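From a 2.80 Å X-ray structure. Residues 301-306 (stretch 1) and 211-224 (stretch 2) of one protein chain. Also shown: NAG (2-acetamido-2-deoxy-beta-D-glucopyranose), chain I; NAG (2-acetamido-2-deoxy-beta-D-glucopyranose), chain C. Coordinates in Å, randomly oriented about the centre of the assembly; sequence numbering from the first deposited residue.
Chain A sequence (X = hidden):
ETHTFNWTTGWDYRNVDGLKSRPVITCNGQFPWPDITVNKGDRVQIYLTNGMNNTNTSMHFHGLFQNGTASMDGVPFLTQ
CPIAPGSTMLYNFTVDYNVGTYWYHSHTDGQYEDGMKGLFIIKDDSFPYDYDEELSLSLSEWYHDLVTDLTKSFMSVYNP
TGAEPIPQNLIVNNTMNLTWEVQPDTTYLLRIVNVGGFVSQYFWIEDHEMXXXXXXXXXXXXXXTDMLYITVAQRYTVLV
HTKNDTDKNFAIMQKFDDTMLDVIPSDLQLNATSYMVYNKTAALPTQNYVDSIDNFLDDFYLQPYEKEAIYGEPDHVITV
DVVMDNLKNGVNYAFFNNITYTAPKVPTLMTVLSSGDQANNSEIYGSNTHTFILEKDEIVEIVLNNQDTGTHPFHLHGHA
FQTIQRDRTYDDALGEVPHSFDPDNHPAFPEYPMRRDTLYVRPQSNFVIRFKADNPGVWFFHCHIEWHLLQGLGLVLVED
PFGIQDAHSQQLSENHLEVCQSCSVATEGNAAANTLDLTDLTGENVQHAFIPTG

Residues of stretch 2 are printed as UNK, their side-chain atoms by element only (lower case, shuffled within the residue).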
# COMPACT_ATOMS: atom_id res chain seq x y z
N TYR A 301 19.69 1.43 1.07
CA TYR A 301 20.88 2.21 0.75
C TYR A 301 20.67 3.25 -0.35
O TYR A 301 21.61 3.96 -0.73
CB TYR A 301 22.04 1.28 0.41
CG TYR A 301 22.49 0.43 1.59
CD1 TYR A 301 22.08 -0.90 1.71
CD2 TYR A 301 23.32 0.96 2.57
CE1 TYR A 301 22.48 -1.68 2.79
CE2 TYR A 301 23.73 0.19 3.65
CZ TYR A 301 23.30 -1.13 3.75
OH TYR A 301 23.71 -1.89 4.82
N LEU A 302 19.44 3.34 -0.86
CA LEU A 302 19.07 4.39 -1.82
C LEU A 302 19.26 5.80 -1.23
O LEU A 302 19.15 6.00 -0.00
CB LEU A 302 17.66 4.19 -2.32
CG LEU A 302 17.46 3.51 -3.69
CD1 LEU A 302 18.66 2.69 -4.15
CD2 LEU A 302 16.19 2.67 -3.66
N GLN A 303 19.59 6.77 -2.08
CA GLN A 303 19.91 8.12 -1.61
C GLN A 303 19.01 9.15 -2.26
O GLN A 303 19.16 9.44 -3.45
CB GLN A 303 21.37 8.45 -1.89
CG GLN A 303 22.34 7.51 -1.22
CD GLN A 303 23.74 7.64 -1.74
OE1 GLN A 303 24.43 6.64 -1.93
NE2 GLN A 303 24.18 8.87 -1.98
N PRO A 304 18.05 9.69 -1.49
CA PRO A 304 17.17 10.77 -1.94
C PRO A 304 17.92 11.89 -2.65
O PRO A 304 18.99 12.30 -2.20
CB PRO A 304 16.59 11.30 -0.63
CG PRO A 304 16.52 10.10 0.22
CD PRO A 304 17.72 9.26 -0.12
N TYR A 305 17.36 12.38 -3.75
CA TYR A 305 17.94 13.51 -4.48
C TYR A 305 17.91 14.77 -3.63
O TYR A 305 18.88 15.51 -3.58
CB TYR A 305 17.21 13.73 -5.81
CG TYR A 305 17.88 14.73 -6.73
CD1 TYR A 305 19.05 14.40 -7.42
CD2 TYR A 305 17.34 16.01 -6.91
CE1 TYR A 305 19.67 15.31 -8.27
CE2 TYR A 305 17.95 16.92 -7.75
CZ TYR A 305 19.12 16.57 -8.43
OH TYR A 305 19.73 17.49 -9.26
N GLU A 306 16.79 15.01 -2.95
CA GLU A 306 16.72 16.05 -1.92
C GLU A 306 17.11 15.44 -0.58
O GLU A 306 16.30 14.76 0.07
CB GLU A 306 15.35 16.72 -1.86
CG GLU A 306 15.16 17.82 -2.90
CD GLU A 306 13.69 18.10 -3.18
OE1 GLU A 306 12.84 17.19 -3.00
OE2 GLU A 306 13.38 19.25 -3.58
N UNK A 211 18.48 1.54 -13.93
CA UNK A 211 18.97 2.65 -13.11
C UNK A 211 17.83 3.23 -12.30
O UNK A 211 16.95 3.90 -12.83
c UNK A 211 19.59 3.75 -13.95
c UNK A 211 20.36 4.71 -13.05
o UNK A 211 20.49 3.16 -14.90
N UNK A 212 17.85 2.96 -11.00
CA UNK A 212 16.76 3.38 -10.13
C UNK A 212 16.87 4.88 -9.92
O UNK A 212 17.92 5.38 -9.52
c UNK A 212 16.71 2.58 -8.80
c UNK A 212 15.65 3.10 -7.88
c UNK A 212 16.42 1.13 -9.09
N UNK A 213 15.79 5.60 -10.24
CA UNK A 213 15.76 7.06 -10.11
C UNK A 213 14.65 7.60 -9.21
O UNK A 213 14.61 8.79 -8.92
c UNK A 213 16.93 7.46 -12.28
c UNK A 213 15.71 7.78 -11.47
c UNK A 213 14.44 7.44 -12.23
N UNK A 214 13.76 6.72 -8.75
CA UNK A 214 12.70 7.11 -7.83
C UNK A 214 12.15 5.89 -7.10
O UNK A 214 11.97 4.82 -7.70
o UNK A 214 8.70 8.88 -9.26
o UNK A 214 8.31 7.33 -7.71
c UNK A 214 10.48 8.42 -7.71
c UNK A 214 9.06 8.19 -8.27
c UNK A 214 11.58 7.83 -8.60
N UNK A 215 11.89 6.05 -5.81
CA UNK A 215 11.05 5.08 -5.09
C UNK A 215 9.91 5.81 -4.36
O UNK A 215 10.13 6.86 -3.75
c UNK A 215 11.86 4.19 -4.10
c UNK A 215 12.62 5.04 -3.08
c UNK A 215 12.78 3.25 -4.85
c UNK A 215 13.10 4.27 -1.89
N UNK A 216 8.71 5.25 -4.43
CA UNK A 216 7.52 5.78 -3.75
C UNK A 216 7.41 7.30 -3.82
O UNK A 216 7.21 7.96 -2.79
o UNK A 216 7.54 3.07 -3.10
o UNK A 216 7.34 3.34 -0.93
c UNK A 216 7.49 5.33 -2.27
c UNK A 216 7.45 3.80 -2.09
N UNK A 217 7.56 7.87 -5.01
CA UNK A 217 7.45 9.33 -5.16
C UNK A 217 8.68 10.16 -4.78
O UNK A 217 8.71 11.37 -5.01
N UNK A 218 9.69 9.51 -4.20
CA UNK A 218 10.94 10.17 -3.76
C UNK A 218 12.07 9.98 -4.78
O UNK A 218 12.58 8.86 -4.94
c UNK A 218 12.78 10.13 -1.95
c UNK A 218 11.39 9.63 -2.36
c UNK A 218 10.32 9.88 -1.27
c UNK A 218 9.94 11.35 -1.02
N UNK A 219 12.44 11.05 -5.49
CA UNK A 219 13.55 10.97 -6.46
C UNK A 219 14.86 10.59 -5.79
O UNK A 219 15.22 11.11 -4.72
c UNK A 219 14.84 12.11 -8.34
c UNK A 219 13.79 12.30 -7.25
o UNK A 219 12.58 12.76 -7.85
N UNK A 220 15.59 9.69 -6.43
CA UNK A 220 16.80 9.15 -5.86
C UNK A 220 18.04 9.46 -6.73
O UNK A 220 17.90 9.85 -7.89
c UNK A 220 16.62 7.62 -5.54
c UNK A 220 16.56 6.79 -6.79
o UNK A 220 17.72 7.16 -4.74
N UNK A 221 19.23 9.33 -6.16
CA UNK A 221 20.47 9.32 -6.94
C UNK A 221 20.51 8.01 -7.71
O UNK A 221 20.09 6.97 -7.19
o UNK A 221 22.51 11.91 -6.94
c UNK A 221 22.31 11.85 -5.70
c UNK A 221 21.79 10.55 -5.08
o UNK A 221 22.49 12.83 -4.94
c UNK A 221 21.72 9.37 -6.05
N UNK A 222 21.01 8.07 -8.94
CA UNK A 222 21.11 6.90 -9.82
C UNK A 222 21.74 5.70 -9.10
O UNK A 222 22.87 5.79 -8.63
c UNK A 222 21.33 9.37 -14.13
c UNK A 222 21.97 7.25 -11.04
c UNK A 222 21.50 8.45 -11.83
n UNK A 222 21.35 8.95 -15.56
c UNK A 222 22.03 8.37 -13.24
N UNK A 223 21.01 4.58 -9.01
CA UNK A 223 21.61 3.32 -8.56
C UNK A 223 21.34 2.21 -9.56
O UNK A 223 20.18 1.85 -9.80
o UNK A 223 22.50 0.89 -6.97
c UNK A 223 22.08 1.92 -6.42
n UNK A 223 22.38 2.24 -5.15
c UNK A 223 21.12 2.91 -7.16
N UNK A 224 22.40 1.66 -10.14
CA UNK A 224 22.31 0.61 -11.15
C UNK A 224 22.17 -0.79 -10.52
O UNK A 224 22.90 -1.13 -9.61
c UNK A 224 23.54 0.66 -12.10
c UNK A 224 23.62 2.00 -12.79
c UNK A 224 23.46 -0.44 -13.13
C1 NAG I . 23.57 1.64 -4.58
C2 NAG I . 23.92 2.77 -3.62
C3 NAG I . 25.05 2.38 -2.63
C4 NAG I . 25.11 0.91 -2.18
C5 NAG I . 24.35 -0.05 -3.12
C6 NAG I . 23.81 -1.26 -2.37
C7 NAG I . 23.54 5.05 -4.61
C8 NAG I . 22.08 5.07 -4.22
N2 NAG I . 24.29 3.95 -4.39
O3 NAG I . 24.95 3.15 -1.46
O4 NAG I . 26.50 0.60 -2.10
O5 NAG I . 23.24 0.57 -3.73
O6 NAG I . 22.68 -1.79 -3.05
O7 NAG I . 24.03 6.05 -5.13
C1 NAG C . 26.98 -0.38 -1.12
C2 NAG C . 28.12 0.17 -0.22
C3 NAG C . 27.69 0.32 1.26
C4 NAG C . 26.94 -0.90 1.82
C5 NAG C . 26.55 -1.84 0.68
C6 NAG C . 25.60 -2.97 1.09
C7 NAG C . 30.48 -0.40 -0.98
C8 NAG C . 30.96 -1.50 -1.94
N2 NAG C . 29.34 -0.66 -0.30
O3 NAG C . 26.88 1.46 1.43
O4 NAG C . 27.75 -1.56 2.78
O5 NAG C . 25.98 -1.04 -0.34
O6 NAG C . 25.59 -3.94 0.06
O7 NAG C . 31.14 0.66 -0.85

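Position 211 carries three side-chain atoms, one carbon bearing an oxygen and a carbon, and lies out of reach of stretch 1. It is Thr-211, a beta-branched residue at home in a strand. Position 212 has three carbons, forked at the first, pointing toward stretch 1; one arm comes 4.3 Å from CD2 of Leu-302. This is Val-212, whose small apolar fork suits a buried site where it packs against the leucine. Position 213 has the same forked three carbons but is out of reach: Val-213, buried, with its backbone O accepting a hydrogen bond from N of position 220 at 2.8 Å.

At position 214 three carbons end in two oxygens, and the side chain points away from stretch 1. It is Glu-214; its OE2 accepts a hydrogen bond from N of position 217 at 2.9 Å, so the carboxylate helps hold the turn that follows. Position 215 has four carbons, forked at the first, with one arm two carbons long. The short arm lies 3.7 Å from CD2 of Leu-302. Ile-215 thus joins Val-212 in packing against that leucine.

Two carbons, the second carrying two oxygens, mark position 216 as Asp-216, buried, with both oxygens satisfied by hydrogen bonds elsewhere in the structure. Position 217 has no side-chain atoms and is Gly-217: at its backbone angles a CB would be jammed against the carbonyl O of Asp-216. Position 218 repeats the four-carbon fork; its short arm is 4.2 Å from CB of Pro-304. Ile-218 closes the type I' turn that began at Ile-215.

Position 219 has one carbon bearing an oxygen and a carbon, the latter 3.8 Å from CB of Tyr-305. It is Thr-219, with its methyl beside the tyrosine and its backbone O free to bond stretch 1. Position 220 has the same three atoms, but here the oxygen faces the partner, 3.0 Å from O of Gln-303. Thr-220 gives a weak hydrogen bond there through OG1, whose proton has another acceptor within reach, while OG1 also lies 3.8 Å from CG of Leu-302.

Position 221 shows three carbons ending in two oxygens; its second carbon is 3.8 Å from CB of Gln-303. Glu-221 lies at a partly exposed site where its charge can meet solvent. Position 222, four carbons in a row ending in nitrogen, points away: Lys-222, exposed. Position 223 has two carbons, the second carrying oxygen and nitrogen, and that nitrogen is bonded to C1 of NAG (chain I) at 1.4 Å and lies 3.9 Å from CD1 of Leu-302. Asn-223 is therefore the glycosylated asparagine, and its side chain also packs beside the leucine. Position 224, three forked carbons out of reach, is Val-224.

The contact combines backbone pairing with apolar packing. Around the single bridge between Pro-304 and Thr-220, Tyr-305 N bonds Thr-219 O and Glu-221 N bonds Gln-303 O, each at 2.7 Å and nearly straight. The bonds are made by the residues flanking Pro-304, so the bridge does not call on the amide hydrogen that proline lacks, and proline is tolerated there, while Leu-302 fills the space beside Val-212 and Ile-215.

Stretch 2, residues 211-224: TVVEIDGITTEKNV
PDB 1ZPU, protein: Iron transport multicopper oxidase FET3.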